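Local atomic coordinates of esterase (Rhizomucor miehei, PDB entry 4WY5), a protein that probably hydrolyses carboxylic esters, as a carboxylesterase of the alpha/beta hydrolase superfamily. Residues K66-P72 and V112-D118; I131-Y135 and A169-A174. All blocks are in the same frame, centred on the assembly; numbering follows the deposited sequence.

Interaction 1 (K66-P72 and V112-D118); sequences KLTIVRP and VVTVFVD
The carbonyl oxygen of Thr68 takes the backbone N-H of Phe116 at 2.7 Å (N to O). The same oxygen receives a CA-H...O contact from Val115. In return, Thr68 N donates to Phe116 O at 3.0 Å. Val70 and Thr114 form the second hydrogen-bonded pair, again with two N-H...O bonds. Leu67 with Val117 and Ile69 with Val115 are the non-hydrogen-bonded pairs between and beside them. At the end near Lys66 the pairing slackens: Asp118 N reaches Lys66 O at 3.3 Å.

These are antiparallel neighbours in the mixed sheet of the alpha/beta hydrolase fold. Strand 113-117 is antiparallel to strand 63-71 on one side and parallel to strand 80-86 on the other. It therefore stands where the antiparallel edge meets the parallel centre.

Leu67, Ile69, Val115 and Val117 share one face of the sheet. Leu67 lies alongside Val117, CD2 to CG2 4.1 Å, and its other methyl, CD1, reaches Val115 CG1 at 4.2 Å. Helix 129-143 covers this face through Trp140, Val141 and Ala137. Thr68, Val70, Thr114 and Phe116 lie on the opposite face, towards helix 100-110. There Thr68 OG1 is hydrogen-bonded to Asp55 OD1, and Thr114 OG1 to Thr107 OG1.

Val113 CG2 sits 3.4 Å from Arg71 NH2, over one face of the guanidinium, off its centre. A bend at chi3 (-74°) turns the guanidinium onto this methyl. Its NH1 and NH2 are held by the carbonyls of Gln78 and Asn149. At the exposed end, Lys66 NZ and Asp118 OD2 make a long salt bridge of 3.7 Å.

Interaction 2 (I131-Y135 and A169-A174); sequences IEEIY and AVSIYA
Ile131-Tyr135 and Ala169-Ala174 are helical segments whose axes come within 9.7 Å and cross at -66°, with the CA atoms of Ile131 and Val170 5.7 Å apart. No hydrogen bond links them; the contact is made by van der Waals packing, mostly of side chains.

Tyr135 and Tyr173 form a T-shaped, edge-to-face pair. Tyr173 supplies the edge and Tyr135 the face. The planes stand at 71° and the centroids are 5.2 Å apart. Tyr173 CE1 comes down 3.5 Å from Tyr135 CG, near the root of that ring. The Tyr173 ring leaves its helix with CG anti to the backbone N (chi1 -175°), which carries it out so that its CD1-CE1 edge lies over the Tyr135 face. The two side chains meet at about a right angle.

Ile131 packs on the Tyr173 side chain with its CG2 branch, 4.0 Å from Tyr173 CG. Its other branch ends at CD1, which meets Ala169 CB at 3.7 Å.

Both helices belong to the alpha/beta hydrolase fold. Helix 129-143 follows strand 113-117. Helix 162-176 follows strand 155-160 and the sharp turn at Ser161, which fits the pattern of a nucleophile elbow. Leu166, earlier on helix 162-176, extends the packing against Ile131 and Ile134.

Val170 presses one methyl, CG2, onto the backbone of the facing helix. It lies 3.8 Å from both Ile131 O and Tyr135 N, which are themselves joined by a helical hydrogen bond. The same methyl touches Tyr135 CB and Ile134 CG2. At the partly exposed margin, the aliphatic CG of Glu132 lies 3.7 Å from Tyr173 OH. Tyr135 CD1 also meets Ala174 CB.

Interaction 1 joins two strands within the sheet; interaction 2 joins two helices packed beside it. Both are mostly buried, but each has a margin nearer solvent: the long Lys66-Asp118 ion pair in the first, Glu132 and Tyr173 in the second. Paired backbone bonds dominate between the strands, whereas methyls and tyrosine rings do the work between the helices. Helix 129-143 connects the two contacts. Further along, beyond residues 131-135, it covers Leu67, Val115 and Val117 of interaction 1. Ile134 of this helix touches both Val117 and Val170, with Val117 CG1 4.2 Å from Ile134 CG1, and so belongs to the packing on both.

Interaction 1 (K66-P72 and V112-D118)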
loop_
_atom_site.group_PDB
_atom_site.type_symbol
_atom_site.label_atom_id
_atom_site.label_comp_id
_atom_site.label_asym_id
_atom_site.label_seq_id
_atom_site.Cartn_x
_atom_site.Cartn_y
_atom_site.Cartn_z
ATOM N N LYS A 66 24.854 22.239 -1.265
ATOM C CA LYS A 66 23.949 22.950 -0.370
ATOM C C LYS A 66 22.929 21.967 0.200
ATOM O O LYS A 66 22.281 21.235 -0.553
ATOM C CB LYS A 66 23.248 24.104 -1.093
ATOM C CG LYS A 66 22.569 25.108 -0.145
ATOM C CD LYS A 66 21.803 26.140 -0.944
ATOM C CE LYS A 66 22.574 26.466 -2.222
ATOM N NZ LYS A 66 21.742 27.166 -3.249
ATOM N N LEU A 67 22.788 21.962 1.526
ATOM C CA LEU A 67 21.923 21.005 2.215
ATOM C C LEU A 67 20.935 21.700 3.157
ATOM O O LEU A 67 21.204 22.785 3.671
ATOM C CB LEU A 67 22.756 20.002 3.025
ATOM C CG LEU A 67 23.880 19.232 2.334
ATOM C CD1 LEU A 67 24.582 18.322 3.314
ATOM C CD2 LEU A 67 23.365 18.450 1.156
ATOM N N THR A 68 19.781 21.078 3.365
ATOM C CA THR A 68 18.867 21.530 4.403
ATOM C C THR A 68 18.644 20.368 5.364
ATOM O O THR A 68 18.368 19.245 4.939
ATOM C CB THR A 68 17.526 22.047 3.810
ATOM O OG1 THR A 68 17.777 23.228 3.035
ATOM C CG2 THR A 68 16.532 22.400 4.906
ATOM N N ILE A 69 18.814 20.635 6.656
ATOM C CA ILE A 69 18.716 19.605 7.681
ATOM C C ILE A 69 17.490 19.858 8.550
ATOM O O ILE A 69 17.355 20.913 9.150
ATOM C CB ILE A 69 19.988 19.556 8.559
ATOM C CG1 ILE A 69 21.190 19.088 7.729
ATOM C CG2 ILE A 69 19.804 18.570 9.705
ATOM C CD1 ILE A 69 22.175 20.157 7.418
ATOM N N VAL A 70 16.612 18.867 8.638
ATOM C CA VAL A 70 15.293 19.054 9.234
ATOM C C VAL A 70 15.114 18.012 10.339
ATOM O O VAL A 70 15.441 16.845 10.127
ATOM C CB VAL A 70 14.194 18.912 8.139
ATOM C CG1 VAL A 70 12.874 19.363 8.625
ATOM C CG2 VAL A 70 14.548 19.733 6.902
ATOM N N ARG A 71 14.605 18.425 11.505
ATOM C CA ARG A 71 14.562 17.571 12.708
ATOM C C ARG A 71 13.307 17.877 13.561
ATOM O O ARG A 71 12.817 19.004 13.547
ATOM C CB ARG A 71 15.859 17.775 13.536
ATOM C CG ARG A 71 15.956 16.927 14.820
ATOM C CD ARG A 71 17.115 17.263 15.779
ATOM N NE ARG A 71 18.401 16.788 15.268
ATOM C CZ ARG A 71 19.023 15.676 15.665
ATOM N NH1 ARG A 71 18.498 14.885 16.587
ATOM N NH2 ARG A 71 20.188 15.355 15.124
ATOM N N PRO A 72 12.775 16.884 14.305
ATOM C CA PRO A 72 11.602 17.248 15.119
ATOM C C PRO A 72 11.990 17.991 16.411
ATOM O O PRO A 72 13.124 17.828 16.887
ATOM C CB PRO A 72 10.953 15.889 15.446
ATOM C CG PRO A 72 11.691 14.860 14.599
ATOM C CD PRO A 72 13.042 15.433 14.352
ATOM N N VAL A 112 12.744 11.304 12.492
ATOM C CA VAL A 112 14.082 11.190 11.913
ATOM C C VAL A 112 14.744 12.542 11.635
ATOM O O VAL A 112 14.108 13.583 11.737
ATOM C CB VAL A 112 14.048 10.413 10.592
ATOM C CG1 VAL A 112 13.506 8.978 10.820
ATOM C CG2 VAL A 112 13.199 11.156 9.569
ATOM N N VAL A 113 16.017 12.505 11.247
ATOM C CA VAL A 113 16.685 13.667 10.673
ATOM C C VAL A 113 16.666 13.574 9.136
ATOM O O VAL A 113 17.249 12.650 8.549
ATOM C CB VAL A 113 18.153 13.780 11.160
ATOM C CG1 VAL A 113 18.872 14.900 10.433
ATOM C CG2 VAL A 113 18.203 14.000 12.675
ATOM N N THR A 114 16.008 14.533 8.486
ATOM C CA THR A 114 15.908 14.545 7.027
ATOM C C THR A 114 16.948 15.485 6.438
ATOM O O THR A 114 16.981 16.671 6.774
ATOM C CB THR A 114 14.502 15.003 6.537
ATOM O OG1 THR A 114 13.494 14.100 7.002
ATOM C CG2 THR A 114 14.451 15.073 5.000
ATOM N N VAL A 115 17.785 14.961 5.548
ATOM C CA VAL A 115 18.750 15.786 4.826
ATOM C C VAL A 115 18.213 16.026 3.420
ATOM O O VAL A 115 18.134 15.102 2.610
ATOM C CB VAL A 115 20.155 15.125 4.748
ATOM C CG1 VAL A 115 21.139 16.029 3.988
ATOM C CG2 VAL A 115 20.689 14.767 6.158
ATOM N N PHE A 116 17.804 17.261 3.157
ATOM C CA PHE A 116 17.275 17.650 1.859
ATOM C C PHE A 116 18.422 18.129 0.962
ATOM O O PHE A 116 19.057 19.148 1.253
ATOM C CB PHE A 116 16.226 18.755 2.028
ATOM C CG PHE A 116 15.462 19.083 0.766
ATOM C CD1 PHE A 116 15.945 20.035 -0.127
ATOM C CD2 PHE A 116 14.240 18.467 0.489
ATOM C CE1 PHE A 116 15.236 20.348 -1.304
ATOM C CE2 PHE A 116 13.521 18.773 -0.685
ATOM C CZ PHE A 116 14.022 19.716 -1.578
ATOM N N VAL A 117 18.667 17.415 -0.140
ATOM C CA VAL A 117 19.778 17.749 -1.033
ATOM C C VAL A 117 19.334 18.637 -2.189
ATOM O O VAL A 117 18.603 18.201 -3.085
ATOM C CB VAL A 117 20.439 16.490 -1.624
ATOM C CG1 VAL A 117 21.594 16.887 -2.531
ATOM C CG2 VAL A 117 20.930 15.583 -0.499
ATOM N N ASP A 118 19.789 19.886 -2.166
ATOM C CA ASP A 118 19.429 20.878 -3.180
ATOM C C ASP A 118 20.362 20.723 -4.394
ATOM O O ASP A 118 21.313 21.497 -4.588
ATOM C CB ASP A 118 19.492 22.294 -2.578
ATOM C CG ASP A 118 18.928 23.370 -3.517
ATOM O OD1 ASP A 118 18.279 23.044 -4.551
ATOM O OD2 ASP A 118 19.128 24.564 -3.204
#

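Interaction 2 (I131-Y135 and A169-A174)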
loop_
_atom_site.group_PDB
_atom_site.type_symbol
_atom_site.label_atom_id
_atom_site.label_comp_id
_atom_site.label_asym_id
_atom_site.label_seq_id
_atom_site.Cartn_x
_atom_site.Cartn_y
_atom_site.Cartn_z
ATOM N N ILE A 131 23.429 12.961 -9.752
ATOM C CA ILE A 131 23.720 11.651 -9.154
ATOM C C ILE A 131 25.032 11.710 -8.375
ATOM O O ILE A 131 25.142 11.186 -7.257
ATOM C CB ILE A 131 23.826 10.543 -10.219
ATOM C CG1 ILE A 131 22.477 10.303 -10.902
ATOM C CG2 ILE A 131 24.310 9.241 -9.606
ATOM C CD1 ILE A 131 22.541 9.274 -12.037
ATOM N N GLU A 132 26.009 12.403 -8.955
ATOM C CA GLU A 132 27.322 12.549 -8.342
ATOM C C GLU A 132 27.280 13.456 -7.109
ATOM O O GLU A 132 28.016 13.230 -6.147
ATOM C CB GLU A 132 28.327 13.077 -9.375
ATOM C CG GLU A 132 28.761 12.020 -10.410
ATOM C CD GLU A 132 29.639 12.582 -11.541
ATOM O OE1 GLU A 132 29.958 13.800 -11.528
ATOM O OE2 GLU A 132 30.024 11.790 -12.436
ATOM N N GLU A 133 26.418 14.470 -7.130
ATOM C CA GLU A 133 26.241 15.313 -5.955
ATOM C C GLU A 133 25.600 14.519 -4.816
ATOM O O GLU A 133 25.983 14.647 -3.644
ATOM C CB GLU A 133 25.391 16.550 -6.292
ATOM C CG GLU A 133 26.151 17.626 -7.067
ATOM C CD GLU A 133 25.256 18.677 -7.704
ATOM O OE1 GLU A 133 24.044 18.419 -7.869
ATOM O OE2 GLU A 133 25.778 19.754 -8.086
ATOM N N ILE A 134 24.646 13.664 -5.159
ATOM C CA ILE A 134 23.896 12.990 -4.119
ATOM C C ILE A 134 24.781 11.917 -3.482
ATOM O O ILE A 134 24.736 11.694 -2.253
ATOM C CB ILE A 134 22.580 12.416 -4.673
ATOM C CG1 ILE A 134 21.701 13.581 -5.158
ATOM C CG2 ILE A 134 21.866 11.592 -3.619
ATOM C CD1 ILE A 134 20.519 13.178 -5.965
ATOM N N TYR A 135 25.642 11.307 -4.297
ATOM C CA TYR A 135 26.624 10.372 -3.754
ATOM C C TYR A 135 27.580 11.107 -2.799
ATOM O O TYR A 135 27.884 10.613 -1.706
ATOM C CB TYR A 135 27.405 9.675 -4.884
ATOM C CG TYR A 135 28.558 8.805 -4.392
ATOM C CD1 TYR A 135 28.325 7.579 -3.769
ATOM C CD2 TYR A 135 29.887 9.223 -4.545
ATOM C CE1 TYR A 135 29.383 6.788 -3.319
ATOM C CE2 TYR A 135 30.947 8.441 -4.103
ATOM C CZ TYR A 135 30.689 7.231 -3.490
ATOM O OH TYR A 135 31.737 6.459 -3.055
ATOM N N ALA A 169 18.984 5.337 -9.148
ATOM C CA ALA A 169 20.311 5.377 -9.786
ATOM C C ALA A 169 21.487 5.533 -8.792
ATOM O O ALA A 169 22.528 4.870 -8.932
ATOM C CB ALA A 169 20.360 6.490 -10.827
ATOM N N VAL A 170 21.339 6.389 -7.786
ATOM C CA VAL A 170 22.440 6.548 -6.837
ATOM C C VAL A 170 22.580 5.280 -5.993
ATOM O O VAL A 170 23.635 5.055 -5.401
ATOM C CB VAL A 170 22.281 7.800 -5.898
ATOM C CG1 VAL A 170 21.349 7.515 -4.736
ATOM C CG2 VAL A 170 23.649 8.264 -5.359
ATOM N N SER A 171 21.544 4.441 -5.933
ATOM C CA SER A 171 21.725 3.157 -5.247
ATOM C C SER A 171 22.651 2.236 -6.059
ATOM O O SER A 171 23.454 1.481 -5.492
ATOM C CB SER A 171 20.382 2.452 -4.983
ATOM O OG SER A 171 19.524 3.217 -4.153
ATOM N N ILE A 172 22.570 2.324 -7.381
ATOM C CA ILE A 172 23.420 1.501 -8.244
ATOM C C ILE A 172 24.834 2.082 -8.293
ATOM O O ILE A 172 25.827 1.351 -8.152
ATOM C CB ILE A 172 22.852 1.401 -9.678
ATOM C CG1 ILE A 172 21.476 0.710 -9.662
ATOM C CG2 ILE A 172 23.835 0.664 -10.608
ATOM C CD1 ILE A 172 20.760 0.696 -11.027
ATOM N N TYR A 173 24.912 3.400 -8.469
ATOM C CA TYR A 173 26.188 4.122 -8.475
ATOM C C TYR A 173 27.027 3.842 -7.217
ATOM O O TYR A 173 28.212 3.521 -7.324
ATOM C CB TYR A 173 25.917 5.622 -8.608
ATOM C CG TYR A 173 27.126 6.507 -8.743
ATOM C CD1 TYR A 173 27.730 7.057 -7.625
ATOM C CD2 TYR A 173 27.654 6.819 -9.993
ATOM C CE1 TYR A 173 28.832 7.887 -7.738
ATOM C CE2 TYR A 173 28.761 7.647 -10.114
ATOM C CZ TYR A 173 29.339 8.178 -8.979
ATOM O OH TYR A 173 30.430 9.001 -9.075
ATOM N N ALA A 174 26.403 3.911 -6.040
ATOM C CA ALA A 174 27.125 3.714 -4.779
ATOM C C ALA A 174 27.700 2.301 -4.689
ATOM O O ALA A 174 28.778 2.085 -4.123
ATOM C CB ALA A 174 26.218 3.993 -3.585
#